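Local coordinates for microcin B17-processing protein McbC (Escherichia coli str. K-12 substr. MG1655, PDB 6GRH) that acts as a flavin mononucleotide-binding, nitroreductase-family oxidoreductase that is necessary to process the inactive microcin B17 precursor into the active peptide, at residues D[86-90]-D[261-267]; D[135-140]-D[185-189]. All blocks are in the same frame, centred on the assembly; numbering follows the deposited sequence.

Interaction 1: D[86-90]-D[261-267]; sequences GINFC and FFGDVND
The Phe89 ring turns an edge to the backbone of 261-267, with Gly263 C and Asp264 N lying in its plane. Gly263 N, 3.5 Å from Phe89 CE2, approaches the ring obliquely, as do Phe261 O, Phe262 C and Val265 CG2. CG of Phe89 is anti to its own carbonyl carbon (chi1 -75°), which carries the ring back along the strand until CE1 stands 4.2 Å from Phe261 CB. Gly263 has no side chain here, and its CA packs 3.7 Å from Phe89 CD2. Pro185, Leu182 and Lys231 add further contacts to this buried ring.

Asp264 O takes the direct backbone bond, from Cys90 N (2.9 Å, 164° at the hydrogen), and also a CA-H...O contact from Phe89 CA at 3.3 Å. Val265 sets both methyls against one carbonyl: CG2 is 3.5 Å and CG1 3.6 Å from Ile87 O. Three waters extend the join. Water 1 donates to Asn88 O and Asp267 O and weakly accepts from Asn266 N; water 3 donates to both Cys90 O and Asp264 OD2, at 2.8 Å from the former; water 2 links Asp264 N to Cys90 O, the latter bond weak. One direct backbone bond and three waters thus make up the polar part, while Phe89 is packed on the strand's backbone.

This is a loop docked on the end of strand 254-263, a strand of the antiparallel sheet of the nitroreductase-family fold, and on the tail that follows it.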
ATOM      1  N   GLY D  86      10.964  17.516  30.724  1.00 35.48           N
ATOM      2  CA  GLY D  86      12.352  17.475  31.208  1.00 36.44           C
ATOM      3  C   GLY D  86      13.331  17.269  30.067  1.00 36.16           C
ATOM      4  O   GLY D  86      12.998  16.646  29.060  1.00 35.47           O
ATOM      5  N   ILE D  87      14.528  17.809  30.221  1.00 37.07           N
ATOM      6  CA  ILE D  87      15.596  17.675  29.226  1.00 36.89           C
ATOM      7  C   ILE D  87      16.882  17.907  30.002  1.00 37.55           C
ATOM      8  O   ILE D  87      16.837  18.508  31.090  1.00 39.14           O
ATOM      9  CB  ILE D  87      15.394  18.662  28.031  1.00 36.79           C
ATOM     10  CG1 ILE D  87      16.204  18.269  26.788  1.00 36.42           C
ATOM     11  CG2 ILE D  87      15.715  20.098  28.443  1.00 38.13           C
ATOM     12  CD1 ILE D  87      15.837  16.937  26.151  1.00 35.23           C
ATOM     13  N   ASN D  88      18.006  17.433  29.466  0.50 37.31           N
ATOM     14  CA  ASN D  88      19.283  17.427  30.187  0.50 38.64           C
ATOM     15  C   ASN D  88      19.083  16.750  31.559  0.50 39.09           C
ATOM     16  O   ASN D  88      19.436  17.318  32.592  0.50 39.77           O
ATOM     17  CB  ASN D  88      19.863  18.848  30.381  0.50 39.73           C
ATOM     18  CG  ASN D  88      20.071  19.623  29.074  0.50 39.52           C
ATOM     19  OD1 ASN D  88      20.042  19.084  27.967  0.50 38.56           O
ATOM     20  ND2 ASN D  88      20.305  20.917  29.218  0.50 40.72           N
ATOM     21  N   PHE D  89      18.487  15.550  31.550  1.00 38.42           N
ATOM     22  CA  PHE D  89      18.184  14.802  32.788  1.00 39.37           C
ATOM     23  C   PHE D  89      19.485  14.500  33.542  1.00 41.23           C
ATOM     24  O   PHE D  89      20.535  14.313  32.925  1.00 41.46           O
ATOM     25  CB  PHE D  89      17.462  13.474  32.503  1.00 37.72           C
ATOM     26  CG  PHE D  89      16.023  13.611  32.123  1.00 36.61           C
ATOM     27  CD1 PHE D  89      15.645  13.743  30.778  1.00 35.43           C
ATOM     28  CD2 PHE D  89      15.022  13.556  33.089  1.00 36.48           C
ATOM     29  CE1 PHE D  89      14.305  13.822  30.412  1.00 34.26           C
ATOM     30  CE2 PHE D  89      13.681  13.646  32.724  1.00 35.84           C
ATOM     31  CZ  PHE D  89      13.318  13.768  31.385  1.00 34.57           C
ATOM     32  N   CYS D  90      19.404  14.462  34.865  1.00 43.50           N
ATOM     33  CA  CYS D  90      20.561  14.211  35.717  1.00 45.97           C
ATOM     34  C   CYS D  90      20.190  13.152  36.743  1.00 46.80           C
ATOM     35  O   CYS D  90      19.156  13.270  37.406  1.00 47.69           O
ATOM     36  CB  CYS D  90      20.949  15.507  36.419  1.00 48.09           C
ATOM     37  SG  CYS D  90      22.196  15.275  37.696  1.00 51.65           S
ATOM     38  N   PHE D 261      10.621   9.195  28.897  1.00 29.39           N
ATOM     39  CA  PHE D 261      11.719   9.254  29.867  1.00 30.33           C
ATOM     40  C   PHE D 261      11.273   9.946  31.139  1.00 30.73           C
ATOM     41  O   PHE D 261      10.461  10.863  31.081  1.00 29.96           O
ATOM     42  CB  PHE D 261      12.908  10.010  29.269  1.00 30.39           C
ATOM     43  CG  PHE D 261      13.612   9.253  28.182  1.00 30.22           C
ATOM     44  CD1 PHE D 261      14.322   8.096  28.482  1.00 30.49           C
ATOM     45  CD2 PHE D 261      13.567   9.680  26.871  1.00 29.56           C
ATOM     46  CE1 PHE D 261      14.972   7.393  27.497  1.00 30.14           C
ATOM     47  CE2 PHE D 261      14.231   8.985  25.880  1.00 29.42           C
ATOM     48  CZ  PHE D 261      14.922   7.829  26.187  1.00 29.67           C
ATOM     49  N   PHE D 262      11.811   9.496  32.274  1.00 31.39           N
ATOM     50  CA  PHE D 262      11.495  10.070  33.577  1.00 32.33           C
ATOM     51  C   PHE D 262      12.751  10.272  34.379  1.00 33.81           C
ATOM     52  O   PHE D 262      13.691   9.463  34.305  1.00 33.98           O
ATOM     53  CB  PHE D 262      10.566   9.162  34.380  1.00 32.34           C
ATOM     54  CG  PHE D 262       9.221   8.983  33.759  1.00 31.13           C
ATOM     55  CD1 PHE D 262       9.017   7.998  32.796  1.00 30.49           C
ATOM     56  CD2 PHE D 262       8.168   9.827  34.098  1.00 31.35           C
ATOM     57  CE1 PHE D 262       7.781   7.826  32.215  1.00 29.31           C
ATOM     58  CE2 PHE D 262       6.925   9.667  33.505  1.00 30.61           C
ATOM     59  CZ  PHE D 262       6.730   8.669  32.565  1.00 29.67           C
ATOM     60  N   GLY D 263      12.740  11.319  35.192  1.00 35.31           N
ATOM     61  CA  GLY D 263      13.881  11.635  36.015  1.00 37.47           C
ATOM     62  C   GLY D 263      13.863  13.002  36.665  1.00 39.21           C
ATOM     63  O   GLY D 263      12.799  13.601  36.863  1.00 38.23           O
ATOM     64  N   ASP D 264      15.066  13.463  37.012  1.00 41.97           N
ATOM     65  CA  ASP D 264      15.298  14.785  37.622  1.00 44.69           C
ATOM     66  C   ASP D 264      16.018  15.707  36.636  1.00 46.07           C
ATOM     67  O   ASP D 264      16.740  15.244  35.737  1.00 44.90           O
ATOM     68  CB  ASP D 264      16.155  14.661  38.883  1.00 46.73           C
ATOM     69  CG  ASP D 264      15.588  13.671  39.895  1.00 47.44           C
ATOM     70  OD1 ASP D 264      14.338  13.562  39.988  1.00 47.91           O
ATOM     71  OD2 ASP D 264      16.400  13.007  40.584  1.00 47.69           O
ATOM     72  N   VAL D 265      15.809  17.009  36.812  1.00 48.38           N
ATOM     73  CA  VAL D 265      16.542  18.033  36.072  1.00 50.79           C
ATOM     74  C   VAL D 265      17.113  19.016  37.108  1.00 55.12           C
ATOM     75  O   VAL D 265      16.333  19.720  37.752  1.00 55.33           O
ATOM     76  CB  VAL D 265      15.618  18.763  35.066  1.00 49.57           C
ATOM     77  CG1 VAL D 265      16.339  19.932  34.405  1.00 50.19           C
ATOM     78  CG2 VAL D 265      15.101  17.798  34.004  1.00 47.53           C
ATOM     79  N   ASN D 266      18.445  19.013  37.291  1.00 59.54           N
ATOM     80  CA  ASN D 266      19.166  19.973  38.170  1.00 65.00           C
ATOM     81  C   ASN D 266      20.367  20.625  37.443  1.00 67.47           C
ATOM     82  O   ASN D 266      20.272  21.776  37.011  1.00 66.99           O
ATOM     83  CB  ASN D 266      19.652  19.335  39.500  1.00 67.79           C
ATOM     84  CG  ASN D 266      18.819  18.142  39.938  1.00 68.83           C
ATOM     85  OD1 ASN D 266      18.915  17.048  39.364  1.00 69.01           O
ATOM     86  ND2 ASN D 266      18.013  18.337  40.984  1.00 70.02           N
ATOM     87  N   ASP D 267      21.465  19.867  37.284  1.00 70.16           N
ATOM     88  CA  ASP D 267      22.757  20.371  36.775  1.00 71.42           C
ATOM     89  C   ASP D 267      22.996  19.983  35.311  1.00 70.42           C
ATOM     90  O   ASP D 267      22.415  19.019  34.800  1.00 68.39           O
ATOM     91  CB  ASP D 267      23.907  19.816  37.621  1.00 73.42           C
ATOM     92  CG  ASP D 267      23.781  20.164  39.102  1.00 76.00           C
ATOM     93  OD1 ASP D 267      23.173  21.205  39.444  1.00 77.51           O
ATOM     94  OD2 ASP D 267      24.306  19.394  39.935  1.00 77.69           O
TER
HETATM   95  O   HOH W   1      19.762  18.942  34.770  1.00 55.15           O
HETATM   96  O   HOH W   2      17.154  11.695  35.840  1.00 38.14           O
HETATM   97  O   HOH W   3      19.234  13.257  40.163  1.00 41.36           O

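Interaction 2: D[135-140]-D[185-189]; sequences RLSENT and PHFAL
The hydroxyl of Thr140 comes in at the edge of the His186 imidazole, in the plane of the ring: OG1 lies 3.4 Å from His186 CD2. The same hydroxyl donates to His186 O at 2.9 Å, from above the carbonyl plane. Its position follows from chi1 of -57°, which holds OG1 anti to the Thr140 carbonyl carbon. Leu136 N reaches His186 O from the opposite face of that plane, at 3.0 Å, so the oxygen is gripped from both sides; Ser137 N adds a weak bond.

CD1 of Leu136 meets Ala188 CB at 3.9 Å and lies near Pro185 CG. Within 135-140, the Arg135 guanidinium takes Thr140 O side-on, NE and NH2 each 2.8 Å away and the oxygen 8° out of the guanidinium plane. Glu138 OE1 sits at another part of that edge, 3.2 Å from NH2 in a salt bridge, and Ser137 O lies over one face. Thr140 N bonds Ser137 O across the type I turn 137-140, and an ST turn adds Asn139 N to Ser137 OG, whose hydroxyl also bonds Asp91.

His186 and Phe187 form a classic beta bulge opposite Phe262, and His186 NE2 bonds Asn93 O, consistent with a proton on NE2. The chemistry implies a buried contact in which His186 O joins the segments through two good donors, Thr140 O, held by two arginine nitrogens, fixes the turn, and Glu138 probably balances the arginine charge in part.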
ATOM      1  N   ARG D 135      14.923   0.298  33.135  1.00 35.26           N
ATOM      2  CA  ARG D 135      15.782   0.910  34.150  1.00 36.58           C
ATOM      3  C   ARG D 135      17.065   1.390  33.460  1.00 36.87           C
ATOM      4  O   ARG D 135      17.739   0.597  32.815  1.00 36.89           O
ATOM      5  CB  ARG D 135      16.100  -0.106  35.247  1.00 37.55           C
ATOM      6  CG  ARG D 135      17.092   0.368  36.287  1.00 39.19           C
ATOM      7  CD  ARG D 135      17.120  -0.587  37.476  1.00 39.97           C
ATOM      8  NE  ARG D 135      18.162  -0.232  38.423  1.00 41.32           N
ATOM      9  CZ  ARG D 135      19.452  -0.582  38.326  1.00 41.48           C
ATOM     10  NH1 ARG D 135      19.912  -1.316  37.309  1.00 40.38           N
ATOM     11  NH2 ARG D 135      20.294  -0.185  39.266  1.00 42.60           N
ATOM     12  N   LEU D 136      17.390   2.672  33.599  1.00 37.37           N
ATOM     13  CA  LEU D 136      18.419   3.328  32.768  1.00 37.59           C
ATOM     14  C   LEU D 136      19.617   3.898  33.497  1.00 39.79           C
ATOM     15  O   LEU D 136      20.550   4.377  32.837  1.00 40.34           O
ATOM     16  CB  LEU D 136      17.802   4.474  31.972  1.00 36.58           C
ATOM     17  CG  LEU D 136      16.670   4.111  31.019  1.00 35.37           C
ATOM     18  CD1 LEU D 136      16.190   5.361  30.318  1.00 35.17           C
ATOM     19  CD2 LEU D 136      17.156   3.081  30.026  1.00 35.28           C
ATOM     20  N   SER D 137      19.587   3.888  34.827  1.00 41.26           N
ATOM     21  CA  SER D 137      20.701   4.384  35.634  1.00 42.55           C
ATOM     22  C   SER D 137      20.957   3.415  36.770  1.00 44.44           C
ATOM     23  O   SER D 137      20.009   2.876  37.349  1.00 43.16           O
ATOM     24  CB  SER D 137      20.345   5.748  36.218  1.00 42.91           C
ATOM     25  OG  SER D 137      21.221   6.111  37.278  1.00 44.39           O
ATOM     26  N   GLU D 138      22.234   3.238  37.130  1.00 46.46           N
ATOM     27  CA  GLU D 138      22.569   2.490  38.337  1.00 49.06           C
ATOM     28  C   GLU D 138      22.183   3.241  39.616  1.00 48.84           C
ATOM     29  O   GLU D 138      22.210   2.650  40.684  1.00 49.85           O
ATOM     30  CB  GLU D 138      24.052   2.077  38.356  1.00 51.99           C
ATOM     31  CG  GLU D 138      24.451   1.161  37.186  1.00 53.23           C
ATOM     32  CD  GLU D 138      23.604  -0.120  37.033  1.00 54.21           C
ATOM     33  OE1 GLU D 138      23.204  -0.753  38.054  1.00 55.97           O
ATOM     34  OE2 GLU D 138      23.355  -0.511  35.867  1.00 53.86           O
ATOM     35  N   ASN D 139      21.821   4.522  39.500  1.00 47.82           N
ATOM     36  CA  ASN D 139      21.219   5.266  40.612  1.00 48.82           C
ATOM     37  C   ASN D 139      19.706   5.073  40.749  1.00 47.33           C
ATOM     38  O   ASN D 139      19.062   5.735  41.558  1.00 46.89           O
ATOM     39  CB  ASN D 139      21.558   6.765  40.524  1.00 49.47           C
ATOM     40  CG  ASN D 139      22.767   7.136  41.341  1.00 51.91           C
ATOM     41  OD1 ASN D 139      22.931   6.679  42.476  1.00 53.39           O
ATOM     42  ND2 ASN D 139      23.599   8.006  40.792  1.00 52.64           N
ATOM     43  N   THR D 140      19.136   4.173  39.958  1.00 46.55           N
ATOM     44  CA  THR D 140      17.757   3.770  40.135  1.00 45.68           C
ATOM     45  C   THR D 140      17.762   2.462  40.938  1.00 46.79           C
ATOM     46  O   THR D 140      18.494   1.524  40.599  1.00 47.22           O
ATOM     47  CB  THR D 140      17.081   3.584  38.777  1.00 44.51           C
ATOM     48  OG1 THR D 140      17.183   4.804  38.025  1.00 43.43           O
ATOM     49  CG2 THR D 140      15.594   3.193  38.954  1.00 43.49           C
ATOM     50  N   PRO D 185      18.323  10.189  32.154  1.00 36.44           N
ATOM     51  CA  PRO D 185      17.105   9.840  32.873  1.00 35.46           C
ATOM     52  C   PRO D 185      17.297   8.607  33.766  1.00 35.52           C
ATOM     53  O   PRO D 185      18.165   7.781  33.501  1.00 35.52           O
ATOM     54  CB  PRO D 185      16.086   9.572  31.763  1.00 34.52           C
ATOM     55  CG  PRO D 185      16.789   9.751  30.469  1.00 34.50           C
ATOM     56  CD  PRO D 185      18.248   9.878  30.724  1.00 35.57           C
ATOM     57  N   HIS D 186      16.474   8.486  34.806  1.00 35.34           N
ATOM     58  CA  HIS D 186      16.488   7.315  35.684  1.00 35.64           C
ATOM     59  C   HIS D 186      15.835   6.093  35.052  1.00 34.70           C
ATOM     60  O   HIS D 186      16.304   4.973  35.226  1.00 34.42           O
ATOM     61  CB  HIS D 186      15.794   7.617  37.017  1.00 36.57           C
ATOM     62  CG  HIS D 186      16.625   8.432  37.961  1.00 38.07           C
ATOM     63  ND1 HIS D 186      16.580   9.810  37.999  1.00 38.71           N
ATOM     64  CD2 HIS D 186      17.516   8.060  38.905  1.00 39.30           C
ATOM     65  CE1 HIS D 186      17.400  10.250  38.937  1.00 39.77           C
ATOM     66  NE2 HIS D 186      17.989   9.208  39.496  1.00 40.39           N
ATOM     67  N   PHE D 187      14.729   6.301  34.350  1.00 33.93           N
ATOM     68  CA  PHE D 187      14.018   5.200  33.742  1.00 33.49           C
ATOM     69  C   PHE D 187      13.185   5.679  32.578  1.00 32.64           C
ATOM     70  O   PHE D 187      13.046   6.883  32.368  1.00 32.51           O
ATOM     71  CB  PHE D 187      13.167   4.455  34.797  1.00 34.27           C
ATOM     72  CG  PHE D 187      11.998   5.234  35.348  1.00 34.16           C
ATOM     73  CD1 PHE D 187      12.157   6.106  36.407  1.00 35.48           C
ATOM     74  CD2 PHE D 187      10.711   5.025  34.850  1.00 33.75           C
ATOM     75  CE1 PHE D 187      11.065   6.791  36.962  1.00 35.75           C
ATOM     76  CE2 PHE D 187       9.626   5.724  35.372  1.00 33.98           C
ATOM     77  CZ  PHE D 187       9.810   6.600  36.446  1.00 35.26           C
ATOM     78  N   ALA D 188      12.675   4.720  31.802  1.00 31.84           N
ATOM     79  CA  ALA D 188      11.728   5.000  30.735  1.00 30.83           C
ATOM     80  C   ALA D 188      10.532   4.094  30.809  1.00 30.45           C
ATOM     81  O   ALA D 188      10.611   3.002  31.333  1.00 31.17           O
ATOM     82  CB  ALA D 188      12.394   4.847  29.383  1.00 29.92           C
ATOM     83  N   LEU D 189       9.419   4.568  30.271  1.00 30.28           N
ATOM     84  CA  LEU D 189       8.308   3.693  29.922  1.00 30.09           C
ATOM     85  C   LEU D 189       8.309   3.561  28.410  1.00 29.04           C
ATOM     86  O   LEU D 189       8.535   4.548  27.695  1.00 29.12           O
ATOM     87  CB  LEU D 189       6.974   4.216  30.449  1.00 30.11           C
ATOM     88  CG  LEU D 189       6.850   4.303  31.973  1.00 31.43           C
ATOM     89  CD1 LEU D 189       5.494   4.881  32.320  1.00 31.46           C
ATOM     90  CD2 LEU D 189       7.086   2.944  32.640  1.00 31.98           C
TER
HETATM   91  O   HOH W   4      20.555   7.407  32.297  1.00 43.88           O

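The two contacts lie side by side on neighbouring strands of one sheet, their centres about 11 Å apart. Strands 254-263 and 187-194 join them through a probable hydrogen bond, Phe262 N to Phe187 O at 2.9 Å, and the rings of these two residues stack. Asp264 OD2 approaches His186 CE1 at 3.4 Å, and Phe89 CB packs 3.4 Å from Pro185 N. In sequence, both segments of interaction 2 fall between those of interaction 1. The side chain of Ile87 in interaction 1 is about 5 Å from a bound flavin mononucleotide; that of Pro185 in interaction 2 is about 11 Å from a bound flavin mononucleotide, not necessarily the same molecule.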